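Local atomic coordinates of type II restriction enzyme AgeI (Thalassobius gelatinovorus, PDB entry 5DWA), a protein that recognises the double-stranded DNA sequence 5'-ACCGGT-3' and cleaves it after the first A, as a type II restriction endonuclease of the PD-(D/E)XK class. Residues 71-76 / 87-91; 44-49 / 94-99; 225-229 / 244-248. The contacts are given in a common frame with arbitrary orientation. Where two conformers were deposited one is given. Numbering follows the deposited sequence.

How the contacts relate
Contacts 1 and 2 adjoin, with centres 11 Å apart, in the helical part of the chain, and share helix 84-109. Contact 1 pairs it with helix 63-78 and contact 2 with helix 43-57; I47 of contact 2 packs on W88 and T91 of contact 1. Contact 1 is buried, aromatic and faces the DNA; contact 2 is partly buried, built on small residues and edged by a salt bridge. Contact 3, partly buried with P246 exposed, lies on the opposite side of the chain's centre, about 28 Å and 26 Å from the other two, centre to centre. There a short helix meets an irregular loop beside the sheet, and charged groups, hydroxyls and waters replace apolar packing.

Contact 1 of 3, residues 71-76 / 87-91. With nucleotides of chain D; nucleotides of chain C.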
loop_
_atom_site.group_PDB
_atom_site.type_symbol
_atom_site.label_atom_id
_atom_site.label_comp_id
_atom_site.label_asym_id
_atom_site.label_seq_id
_atom_site.Cartn_x
_atom_site.Cartn_y
_atom_site.Cartn_z
ATOM N N LEU A 71 2.513 11.011 -19.265
ATOM C CA LEU A 71 1.158 11.147 -18.726
ATOM C C LEU A 71 1.144 11.568 -17.253
ATOM O O LEU A 71 0.444 12.501 -16.881
ATOM C CB LEU A 71 0.369 9.837 -18.907
ATOM C CG LEU A 71 0.143 9.358 -20.348
ATOM C CD1 LEU A 71 -0.771 8.129 -20.394
ATOM C CD2 LEU A 71 -0.421 10.484 -21.226
ATOM N N TYR A 72 1.936 10.888 -16.425
ATOM C CA TYR A 72 2.077 11.260 -15.017
ATOM C C TYR A 72 2.450 12.716 -14.829
ATOM O O TYR A 72 1.836 13.438 -14.048
ATOM C CB TYR A 72 3.143 10.374 -14.388
ATOM C CG TYR A 72 3.565 10.665 -12.966
ATOM C CD1 TYR A 72 2.637 10.780 -11.934
ATOM C CD2 TYR A 72 4.913 10.712 -12.640
ATOM C CE1 TYR A 72 3.047 10.991 -10.624
ATOM C CE2 TYR A 72 5.325 10.923 -11.350
ATOM C CZ TYR A 72 4.403 11.046 -10.345
ATOM O OH TYR A 72 4.855 11.231 -9.060
ATOM N N ARG A 73 3.479 13.134 -15.555
ATOM C CA ARG A 73 4.016 14.478 -15.402
ATOM C C ARG A 73 3.031 15.539 -15.850
ATOM O O ARG A 73 2.847 16.555 -15.178
ATOM C CB ARG A 73 5.318 14.618 -16.188
ATOM C CG ARG A 73 6.450 13.804 -15.619
ATOM C CD ARG A 73 6.785 14.217 -14.198
ATOM N NE ARG A 73 7.778 13.315 -13.630
ATOM C CZ ARG A 73 8.264 13.404 -12.397
ATOM N NH1 ARG A 73 7.851 14.361 -11.578
ATOM N NH2 ARG A 73 9.158 12.526 -11.983
ATOM N N ILE A 74 2.406 15.306 -16.995
ATOM C CA ILE A 74 1.421 16.238 -17.511
ATOM C C ILE A 74 0.224 16.320 -16.562
ATOM O O ILE A 74 -0.273 17.405 -16.270
ATOM C CB ILE A 74 0.958 15.840 -18.929
ATOM C CG1 ILE A 74 2.113 16.019 -19.921
ATOM C CG2 ILE A 74 -0.226 16.675 -19.356
ATOM C CD1 ILE A 74 1.795 15.594 -21.339
ATOM N N TYR A 75 -0.235 15.168 -16.076
ATOM C CA TYR A 75 -1.355 15.135 -15.147
ATOM C C TYR A 75 -1.043 15.943 -13.885
ATOM O O TYR A 75 -1.839 16.782 -13.458
ATOM C CB TYR A 75 -1.703 13.684 -14.798
ATOM C CG TYR A 75 -2.982 13.536 -14.013
ATOM C CD1 TYR A 75 -4.186 13.302 -14.668
ATOM C CD2 TYR A 75 -2.994 13.618 -12.623
ATOM C CE1 TYR A 75 -5.366 13.168 -13.972
ATOM C CE2 TYR A 75 -4.177 13.472 -11.907
ATOM C CZ TYR A 75 -5.362 13.246 -12.593
ATOM O OH TYR A 75 -6.556 13.103 -11.926
ATOM N N ILE A 76 0.122 15.694 -13.295
ATOM C CA ILE A 76 0.547 16.422 -12.104
ATOM C C ILE A 76 0.617 17.940 -12.335
ATOM O O ILE A 76 0.255 18.720 -11.449
ATOM C CB ILE A 76 1.921 15.896 -11.609
ATOM C CG1 ILE A 76 1.791 14.454 -11.117
ATOM C CG2 ILE A 76 2.496 16.795 -10.515
ATOM C CD1 ILE A 76 0.786 14.275 -10.009
ATOM N N SER A 87 -4.633 12.635 -6.419
ATOM C CA SER A 87 -5.573 12.393 -7.503
ATOM C C SER A 87 -5.021 11.346 -8.471
ATOM O O SER A 87 -5.728 10.421 -8.867
ATOM C CB SER A 87 -5.875 13.698 -8.235
ATOM O OG SER A 87 -6.762 13.477 -9.326
ATOM N N TRP A 88 -3.753 11.493 -8.823
ATOM C CA TRP A 88 -3.078 10.520 -9.667
ATOM C C TRP A 88 -3.124 9.112 -9.072
ATOM O O TRP A 88 -3.385 8.148 -9.792
ATOM C CB TRP A 88 -1.630 10.958 -9.906
ATOM C CG TRP A 88 -0.816 9.946 -10.656
ATOM C CD1 TRP A 88 0.127 9.097 -10.127
ATOM C CD2 TRP A 88 -0.852 9.677 -12.062
ATOM N NE1 TRP A 88 0.668 8.316 -11.118
ATOM C CE2 TRP A 88 0.088 8.653 -12.315
ATOM C CE3 TRP A 88 -1.593 10.194 -13.135
ATOM C CZ2 TRP A 88 0.306 8.133 -13.595
ATOM C CZ3 TRP A 88 -1.371 9.681 -14.408
ATOM C CH2 TRP A 88 -0.426 8.662 -14.628
ATOM N N VAL A 89 -2.881 8.975 -7.765
ATOM C CA VAL A 89 -2.969 7.653 -7.135
ATOM C C VAL A 89 -4.350 7.038 -7.363
ATOM O O VAL A 89 -4.464 5.883 -7.762
ATOM C CB VAL A 89 -2.700 7.721 -5.623
ATOM C CG1 VAL A 89 -2.940 6.363 -4.973
ATOM C CG2 VAL A 89 -1.283 8.217 -5.357
ATOM N N ARG A 90 -5.389 7.841 -7.133
ATOM C CA ARG A 90 -6.760 7.347 -7.158
ATOM C C ARG A 90 -7.239 7.021 -8.571
ATOM O O ARG A 90 -8.041 6.099 -8.763
ATOM C CB ARG A 90 -7.679 8.380 -6.507
ATOM C CG ARG A 90 -9.160 8.056 -6.622
ATOM C CD ARG A 90 -9.537 6.778 -5.883
ATOM N NE ARG A 90 -10.982 6.563 -5.998
ATOM C CZ ARG A 90 -11.556 5.578 -6.679
ATOM N NH1 ARG A 90 -10.819 4.657 -7.284
ATOM N NH2 ARG A 90 -12.886 5.506 -6.738
ATOM N N THR A 91 -6.744 7.759 -9.560
ATOM C CA THR A 91 -7.246 7.602 -10.931
ATOM C C THR A 91 -6.376 6.731 -11.845
ATOM O O THR A 91 -6.888 6.082 -12.757
ATOM C CB THR A 91 -7.427 8.971 -11.603
ATOM O OG1 THR A 91 -6.175 9.673 -11.627
ATOM C CG2 THR A 91 -8.456 9.787 -10.836
ATOM P P DC D 10 -9.943 13.535 -7.532
ATOM O OP1 DC D 10 -9.219 13.548 -8.811
ATOM O OP2 DC D 10 -10.585 14.774 -7.047
ATOM O "O5'" DC D 10 -11.042 12.411 -7.541
ATOM C "C5'" DC D 10 -10.762 11.168 -8.153
ATOM C "C4'" DC D 10 -11.894 10.204 -7.940
ATOM O "O4'" DC D 10 -11.931 9.796 -6.557
ATOM C "C3'" DC D 10 -13.277 10.791 -8.234
ATOM O "O3'" DC D 10 -14.062 9.814 -8.869
ATOM C "C2'" DC D 10 -13.815 11.090 -6.843
ATOM C "C1'" DC D 10 -13.265 9.884 -6.119
ATOM N N1 DC D 10 -13.256 9.968 -4.648
ATOM C C2 DC D 10 -13.139 8.786 -3.925
ATOM O O2 DC D 10 -13.068 7.718 -4.543
ATOM N N3 DC D 10 -13.105 8.843 -2.575
ATOM C C4 DC D 10 -13.170 10.019 -1.959
ATOM N N4 DC D 10 -13.143 10.022 -0.626
ATOM C C5 DC D 10 -13.282 11.246 -2.683
ATOM C C6 DC D 10 -13.315 11.174 -4.018
ATOM P P DC C 6 -2.005 0.866 -8.078
ATOM O OP1 DC C 6 -1.838 0.494 -9.473
ATOM O OP2 DC C 6 -1.696 -0.052 -6.968
ATOM O "O5'" DC C 6 -1.133 2.185 -7.862
ATOM C "C5'" DC C 6 -1.341 3.287 -8.694
ATOM C "C4'" DC C 6 -0.512 4.446 -8.198
ATOM O "O4'" DC C 6 -0.871 4.757 -6.835
ATOM C "C3'" DC C 6 0.992 4.229 -8.209
ATOM O "O3'" DC C 6 1.590 5.423 -8.622
ATOM C "C2'" DC C 6 1.321 3.920 -6.741
ATOM C "C1'" DC C 6 0.274 4.740 -6.001
ATOM N N1 DC C 6 -0.156 4.153 -4.718
ATOM C C2 DC C 6 -0.073 4.890 -3.531
ATOM O O2 DC C 6 0.418 6.024 -3.545
ATOM N N3 DC C 6 -0.515 4.324 -2.382
ATOM C C4 DC C 6 -1.047 3.106 -2.400
ATOM N N4 DC C 6 -1.462 2.589 -1.242
ATOM C C5 DC C 6 -1.171 2.359 -3.600
ATOM C C6 DC C 6 -0.725 2.913 -4.723
ATOM P P DC C 5 -5.908 -1.517 -4.108
ATOM O OP1 DC C 5 -6.536 -2.673 -4.796
ATOM O OP2 DC C 5 -5.005 -1.744 -2.960
ATOM O "O5'" DC C 5 -5.139 -0.647 -5.202
ATOM C "C5'" DC C 5 -5.806 -0.249 -6.387
ATOM C "C4'" DC C 5 -5.525 1.208 -6.684
ATOM O "O4'" DC C 5 -6.150 2.020 -5.684
ATOM C "C3'" DC C 5 -4.055 1.571 -6.635
ATOM O "O3'" DC C 5 -3.513 1.394 -7.922
ATOM C "C2'" DC C 5 -4.071 3.053 -6.221
ATOM C "C1'" DC C 5 -5.420 3.222 -5.506
ATOM N N1 DC C 5 -5.327 3.484 -4.030
ATOM C C2 DC C 5 -5.762 4.709 -3.511
ATOM O O2 DC C 5 -6.207 5.557 -4.284
ATOM N N3 DC C 5 -5.692 4.928 -2.175
ATOM C C4 DC C 5 -5.206 3.974 -1.366
ATOM N N4 DC C 5 -5.160 4.230 -0.055
ATOM C C5 DC C 5 -4.768 2.716 -1.872
ATOM C C6 DC C 5 -4.840 2.513 -3.191
#
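Aromatic packing dominates this buried contact between helices 63-78 and 84-109, whose short segments run at 129° to each other with axes 10.9 Å apart at closest approach. That spacing is filled by W88, whose indole lies against helix 71-76 between Y72 and Y75. The Y72 CA hydrogen points into its six-membered ring in a CH-pi contact, CA lying 3.8 Å from the centroid. The Y72 ring meets the five-membered ring obliquely (CD1 to W88 CE2 3.3 Å), and Y75 meets the six-membered ring likewise (CG to W88 CE3 3.7 Å). I76 CD1 closes on W88 CB at 4.1 Å.

Polar groups of the cluster turn to serine and to DNA phosphates. Y75 OH donates to S87 OG at 2.6 Å, and S87 OG in turn donates to OP1 of DC10 of chain D at 2.5 Å, a two-step hydrogen-bond chain from tyrosine to the DNA phosphate. T91 OG1 turns back to S87 O, 2.9 Å away, in its own helix. The indole NH of W88 and the hydroxyl of Y72 each hydrogen-bond a DNA phosphate.

Beyond the phosphates, V89 and R90 of segment 87-91 meet sugars and bases. R90 NE donates to O2 of DC10 of chain D at 2.8 Å, with a weak second bond from NH2 to the same atom at 3.1 Å. V89 CG1 packs 3.2 Å from O4' of DC6 of chain C, and R90 CA lies 3.4 Å from O2 of DC5 of chain C. Cytosine O2 is a minor-groove atom, so the arrangement is a DNA-binding helix on the minor-groove side, backed by an aromatic cluster.

Contact 2 of 3, residues 44-49 / 94-99; sequences RDAIGQ and EAFEVA. With nucleotides of chain D.
V98, with chi1 t, lays its side chain over G48 and fits as a knob into the hole formed by R44, D45, G48 and Q49. Its CG1 is 4.2 Å from G48 CA and 3.9 Å from Q49 NE2; its CG2 is 3.8 Å from D45 OD1. Both segments are regular alpha-helix, 44-49 from helix 43-57 and 94-99 from helix 84-109. Their axes approach to 7.5 Å and cross at -52°, N-to-C directions sharing a general sense, with R44 CA and A95 CA only 4.0 Å apart. Small residues permit this: a CB on G48 would sit 2.8 Å from V98 CG1, a clash, and G48 CA is 3.5 Å from A95 O. A95 CA makes a CA-H...O contact with R44 O at 3.3 Å, and its CB meets I47 CB at 3.6 Å. I47 (m, t) also reaches W67 and W88.

At the N-terminal end R44 (p, t, t) extends so that NH1 donates to E94 OE1 (E94 m, t) at 2.8 Å, a salt bridge. The same NH1 is 3.4 Å from O3' of DG11 of chain D, and F119 makes a cation-pi contact with R44. Towards the C-terminal end, Q49 (m, m) hydrogen-bonds E102. The whole is a close helix crossing at a glycine-alanine contact, with knob-into-hole packing and a salt bridge at its DNA-side end.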
loop_
_atom_site.group_PDB
_atom_site.type_symbol
_atom_site.label_atom_id
_atom_site.label_comp_id
_atom_site.label_asym_id
_atom_site.label_seq_id
_atom_site.Cartn_x
_atom_site.Cartn_y
_atom_site.Cartn_z
ATOM N N ARG A 44 -9.772 8.208 -14.929
ATOM C CA ARG A 44 -9.325 6.869 -15.300
ATOM C C ARG A 44 -9.518 6.677 -16.804
ATOM O O ARG A 44 -8.716 6.016 -17.465
ATOM C CB ARG A 44 -10.056 5.770 -14.505
ATOM C CG ARG A 44 -11.527 5.575 -14.835
ATOM C CD ARG A 44 -12.089 4.440 -14.014
ATOM N NE ARG A 44 -13.458 4.095 -14.401
ATOM C CZ ARG A 44 -14.373 3.655 -13.546
ATOM N NH1 ARG A 44 -14.076 3.528 -12.261
ATOM N NH2 ARG A 44 -15.595 3.360 -13.974
ATOM N N ASP A 45 -10.557 7.305 -17.342
ATOM C CA ASP A 45 -10.812 7.264 -18.780
ATOM C C ASP A 45 -9.893 8.197 -19.564
ATOM O O ASP A 45 -9.389 7.837 -20.633
ATOM C CB ASP A 45 -12.278 7.606 -19.068
ATOM C CG ASP A 45 -13.216 6.524 -18.614
ATOM O OD1 ASP A 45 -12.853 5.336 -18.753
ATOM O OD2 ASP A 45 -14.311 6.854 -18.114
ATOM N N ALA A 46 -9.657 9.393 -19.031
ATOM C CA ALA A 46 -8.712 10.319 -19.641
ATOM C C ALA A 46 -7.314 9.702 -19.758
ATOM O O ALA A 46 -6.711 9.705 -20.826
ATOM C CB ALA A 46 -8.659 11.610 -18.840
ATOM N N ILE A 47 -6.797 9.176 -18.655
ATOM C CA ILE A 47 -5.454 8.616 -18.649
ATOM C C ILE A 47 -5.397 7.325 -19.461
ATOM O O ILE A 47 -4.474 7.112 -20.249
ATOM C CB ILE A 47 -4.983 8.358 -17.207
ATOM C CG1 ILE A 47 -4.946 9.659 -16.403
ATOM C CG2 ILE A 47 -3.611 7.683 -17.180
ATOM C CD1 ILE A 47 -4.970 9.417 -14.909
ATOM N N GLY A 48 -6.412 6.478 -19.286
ATOM C CA GLY A 48 -6.471 5.206 -19.982
ATOM C C GLY A 48 -6.487 5.388 -21.484
ATOM O O GLY A 48 -5.699 4.761 -22.203
ATOM N N GLN A 49 -7.375 6.254 -21.961
ATOM C CA GLN A 49 -7.483 6.487 -23.398
ATOM C C GLN A 49 -6.257 7.223 -23.924
ATOM O O GLN A 49 -5.775 6.921 -25.014
ATOM C CB GLN A 49 -8.769 7.255 -23.741
ATOM C CG GLN A 49 -10.065 6.485 -23.466
ATOM C CD GLN A 49 -10.115 5.102 -24.121
ATOM O OE1 GLN A 49 -9.560 4.884 -25.200
ATOM N NE2 GLN A 49 -10.783 4.161 -23.460
ATOM N N GLU A 94 -6.878 2.586 -11.830
ATOM C CA GLU A 94 -8.017 2.194 -12.644
ATOM C C GLU A 94 -7.795 2.529 -14.118
ATOM O O GLU A 94 -8.315 1.846 -15.007
ATOM C CB GLU A 94 -9.294 2.855 -12.123
ATOM C CG GLU A 94 -9.664 2.352 -10.730
ATOM C CD GLU A 94 -11.059 2.743 -10.286
ATOM O OE1 GLU A 94 -11.626 3.691 -10.863
ATOM O OE2 GLU A 94 -11.592 2.078 -9.363
ATOM N N ALA A 95 -7.012 3.563 -14.397
ATOM C CA ALA A 95 -6.739 3.907 -15.788
ATOM C C ALA A 95 -5.980 2.793 -16.504
ATOM O O ALA A 95 -6.201 2.564 -17.686
ATOM C CB ALA A 95 -5.964 5.211 -15.875
ATOM N N PHE A 96 -5.077 2.103 -15.811
ATOM C CA PHE A 96 -4.342 1.026 -16.466
ATOM C C PHE A 96 -5.288 -0.146 -16.791
ATOM O O PHE A 96 -5.181 -0.770 -17.853
ATOM C CB PHE A 96 -3.158 0.588 -15.595
ATOM C CG PHE A 96 -2.315 -0.493 -16.211
ATOM C CD1 PHE A 96 -1.927 -0.436 -17.538
ATOM C CD2 PHE A 96 -1.897 -1.564 -15.442
ATOM C CE1 PHE A 96 -1.139 -1.441 -18.088
ATOM C CE2 PHE A 96 -1.116 -2.578 -15.982
ATOM C CZ PHE A 96 -0.737 -2.517 -17.308
ATOM N N GLU A 97 -6.223 -0.435 -15.888
ATOM C CA GLU A 97 -7.287 -1.404 -16.189
ATOM C C GLU A 97 -8.066 -1.005 -17.448
ATOM O O GLU A 97 -8.294 -1.835 -18.333
ATOM C CB GLU A 97 -8.254 -1.529 -15.024
ATOM C CG GLU A 97 -7.591 -1.942 -13.718
ATOM C CD GLU A 97 -8.606 -1.972 -12.600
ATOM O OE1 GLU A 97 -9.478 -2.861 -12.623
ATOM O OE2 GLU A 97 -8.564 -1.085 -11.726
ATOM N N VAL A 98 -8.492 0.257 -17.513
ATOM C CA VAL A 98 -9.195 0.770 -18.696
ATOM C C VAL A 98 -8.376 0.536 -19.957
ATOM O O VAL A 98 -8.893 0.072 -20.967
ATOM C CB VAL A 98 -9.506 2.279 -18.567
ATOM C CG1 VAL A 98 -9.966 2.862 -19.915
ATOM C CG2 VAL A 98 -10.565 2.512 -17.511
ATOM N N ALA A 99 -7.093 0.858 -19.893
ATOM C CA ALA A 99 -6.216 0.727 -21.049
ATOM C C ALA A 99 -6.030 -0.736 -21.472
ATOM O O ALA A 99 -6.025 -1.030 -22.665
ATOM C CB ALA A 99 -4.866 1.371 -20.759
ATOM P P DG D 11 -14.180 9.790 -10.465
ATOM O OP1 DG D 11 -12.825 9.893 -11.059
ATOM O OP2 DG D 11 -15.214 10.789 -10.870
ATOM O "O5'" DG D 11 -14.783 8.357 -10.753
ATOM C "C5'" DG D 11 -14.021 7.188 -10.516
ATOM C "C4'" DG D 11 -14.871 6.138 -9.832
ATOM O "O4'" DG D 11 -15.016 6.482 -8.430
ATOM C "C3'" DG D 11 -16.292 6.000 -10.379
ATOM O "O3'" DG D 11 -16.697 4.634 -10.335
ATOM C "C2'" DG D 11 -17.112 6.856 -9.414
ATOM C "C1'" DG D 11 -16.393 6.596 -8.102
ATOM N N9 DG D 11 -16.530 7.674 -7.125
ATOM C C8 DG D 11 -16.730 9.011 -7.378
ATOM N N7 DG D 11 -16.788 9.739 -6.295
ATOM C C5 DG D 11 -16.607 8.827 -5.263
ATOM C C6 DG D 11 -16.568 9.025 -3.858
ATOM O O6 DG D 11 -16.691 10.081 -3.223
ATOM N N1 DG D 11 -16.361 7.835 -3.178
ATOM C C2 DG D 11 -16.208 6.609 -3.768
ATOM N N2 DG D 11 -16.028 5.580 -2.944
ATOM N N3 DG D 11 -16.241 6.404 -5.079
ATOM C C4 DG D 11 -16.444 7.555 -5.761
#

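Contact 3 of 3, residues 225-229 / 244-248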
loop_
_atom_site.group_PDB
_atom_site.type_symbol
_atom_site.label_atom_id
_atom_site.label_comp_id
_atom_site.label_asym_id
_atom_site.label_seq_id
_atom_site.Cartn_x
_atom_site.Cartn_y
_atom_site.Cartn_z
ATOM N N ARG A 225 10.785 -10.607 -8.405
ATOM C CA ARG A 225 11.065 -11.608 -9.425
ATOM C C ARG A 225 11.032 -13.000 -8.799
ATOM O O ARG A 225 10.599 -13.963 -9.431
ATOM C CB ARG A 225 12.412 -11.367 -10.104
ATOM C CG ARG A 225 12.707 -12.374 -11.210
ATOM C CD ARG A 225 13.983 -12.048 -11.963
ATOM N NE ARG A 225 13.868 -10.806 -12.718
ATOM C CZ ARG A 225 13.508 -10.737 -13.996
ATOM N NH1 ARG A 225 13.216 -11.844 -14.674
ATOM N NH2 ARG A 225 13.428 -9.559 -14.594
ATOM N N ASN A 226 11.473 -13.092 -7.548
ATOM C CA ASN A 226 11.432 -14.354 -6.817
ATOM C C ASN A 226 9.995 -14.840 -6.597
ATOM O O ASN A 226 9.742 -16.037 -6.632
ATOM C CB ASN A 226 12.158 -14.224 -5.468
ATOM C CG ASN A 226 13.670 -14.121 -5.617
ATOM O OD1 ASN A 226 14.244 -14.614 -6.588
ATOM N ND2 ASN A 226 14.319 -13.488 -4.647
ATOM N N TYR A 227 9.061 -13.913 -6.378
ATOM C CA TYR A 227 7.647 -14.275 -6.239
ATOM C C TYR A 227 7.173 -15.060 -7.456
ATOM O O TYR A 227 6.446 -16.050 -7.338
ATOM C CB TYR A 227 6.757 -13.031 -6.085
ATOM C CG TYR A 227 6.988 -12.170 -4.858
ATOM C CD1 TYR A 227 7.498 -12.699 -3.681
ATOM C CD2 TYR A 227 6.676 -10.814 -4.885
ATOM C CE1 TYR A 227 7.699 -11.899 -2.565
ATOM C CE2 TYR A 227 6.875 -10.008 -3.778
ATOM C CZ TYR A 227 7.385 -10.555 -2.621
ATOM O OH TYR A 227 7.586 -9.755 -1.516
ATOM N N ILE A 228 7.581 -14.589 -8.630
ATOM C CA ILE A 228 7.149 -15.153 -9.897
ATOM C C ILE A 228 7.954 -16.378 -10.316
ATOM O O ILE A 228 7.403 -17.469 -10.502
ATOM C CB ILE A 228 7.242 -14.095 -11.011
ATOM C CG1 ILE A 228 6.327 -12.913 -10.685
ATOM C CG2 ILE A 228 6.888 -14.693 -12.365
ATOM C CD1 ILE A 228 6.770 -11.594 -11.313
ATOM N N GLU A 229 9.261 -16.194 -10.461
ATOM C CA GLU A 229 10.123 -17.236 -11.002
ATOM C C GLU A 229 10.451 -18.313 -9.977
ATOM O O GLU A 229 10.698 -19.461 -10.336
ATOM C CB GLU A 229 11.417 -16.617 -11.544
ATOM C CG GLU A 229 11.184 -15.631 -12.688
ATOM C CD GLU A 229 12.474 -15.106 -13.282
ATOM O OE1 GLU A 229 13.546 -15.338 -12.682
ATOM O OE2 GLU A 229 12.417 -14.469 -14.351
ATOM N N THR A 244 12.413 -4.067 -18.495
ATOM C CA THR A 244 12.243 -5.259 -17.684
ATOM C C THR A 244 13.002 -6.409 -18.331
ATOM O O THR A 244 12.903 -6.614 -19.540
ATOM C CB THR A 244 10.753 -5.653 -17.540
ATOM O OG1 THR A 244 10.011 -4.560 -16.978
ATOM C CG2 THR A 244 10.608 -6.886 -16.657
ATOM N N SER A 245 13.773 -7.141 -17.533
ATOM C CA SER A 245 14.458 -8.317 -18.047
ATOM C C SER A 245 13.495 -9.492 -18.081
ATOM O O SER A 245 12.898 -9.831 -17.063
ATOM C CB SER A 245 15.679 -8.661 -17.198
ATOM O OG SER A 245 16.640 -7.623 -17.266
ATOM N N PRO A 246 13.338 -10.110 -19.256
ATOM C CA PRO A 246 12.481 -11.294 -19.330
ATOM C C PRO A 246 13.099 -12.475 -18.602
ATOM O O PRO A 246 14.300 -12.499 -18.333
ATOM C CB PRO A 246 12.380 -11.567 -20.832
ATOM C CG PRO A 246 13.586 -10.914 -21.420
ATOM C CD PRO A 246 13.837 -9.704 -20.580
ATOM N N SER A 247 12.260 -13.447 -18.273
ATOM C CA SER A 247 12.733 -14.688 -17.688
ATOM C C SER A 247 13.628 -15.439 -18.665
ATOM O O SER A 247 13.462 -15.323 -19.879
ATOM C CB SER A 247 11.547 -15.565 -17.291
ATOM O OG SER A 247 10.811 -14.974 -16.239
ATOM N N ASN A 248 14.569 -16.211 -18.130
ATOM C CA ASN A 248 15.295 -17.181 -18.940
ATOM C C ASN A 248 14.333 -18.254 -19.451
ATOM O O ASN A 248 13.162 -18.281 -19.066
ATOM C CB ASN A 248 16.432 -17.819 -18.137
ATOM C CG ASN A 248 17.508 -16.821 -17.755
ATOM O OD1 ASN A 248 17.780 -15.872 -18.486
ATOM N ND2 ASN A 248 18.128 -17.035 -16.601
HETATM O O HOH W 1 13.710 -6.339 -14.814
HETATM O O HOH W 2 14.867 -16.320 -15.255
#
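This is a polar helix-to-loop contact in the PD-(D/E)XK nuclease fold, beside strand 257-259, outermost in the mixed sheet within this chain. Helix 223-230 belongs to the connection between the parallel strands 191-196 and 236-239; residues 244-248 lie in the irregular loop from 236-239 to 257-259. Two charged side chains one turn apart, R225 and E229, reach across together, joined by their own salt bridge (R225 NH1 to E229 OE2, 2.8 Å). R225 NH2 donates to S245 O at 2.5 Å, and NH1 adds a weak bond to that oxygen at 3.1 Å. The guanidinium is held further by R225 NE to L215 O. S247 OG accepts from the backbone N of I257, tying the loop to that strand. Water 1 accepts from S245 N (2.8 Å) and, weakly, from R225 NH2 (3.2 Å). Water 2 accepts from N248 N at 2.9 Å and donates weakly to E229 OE1 at 3.1 Å. The other carboxylate oxygen, E229 OE2, accepts from S247 OG at 2.5 Å.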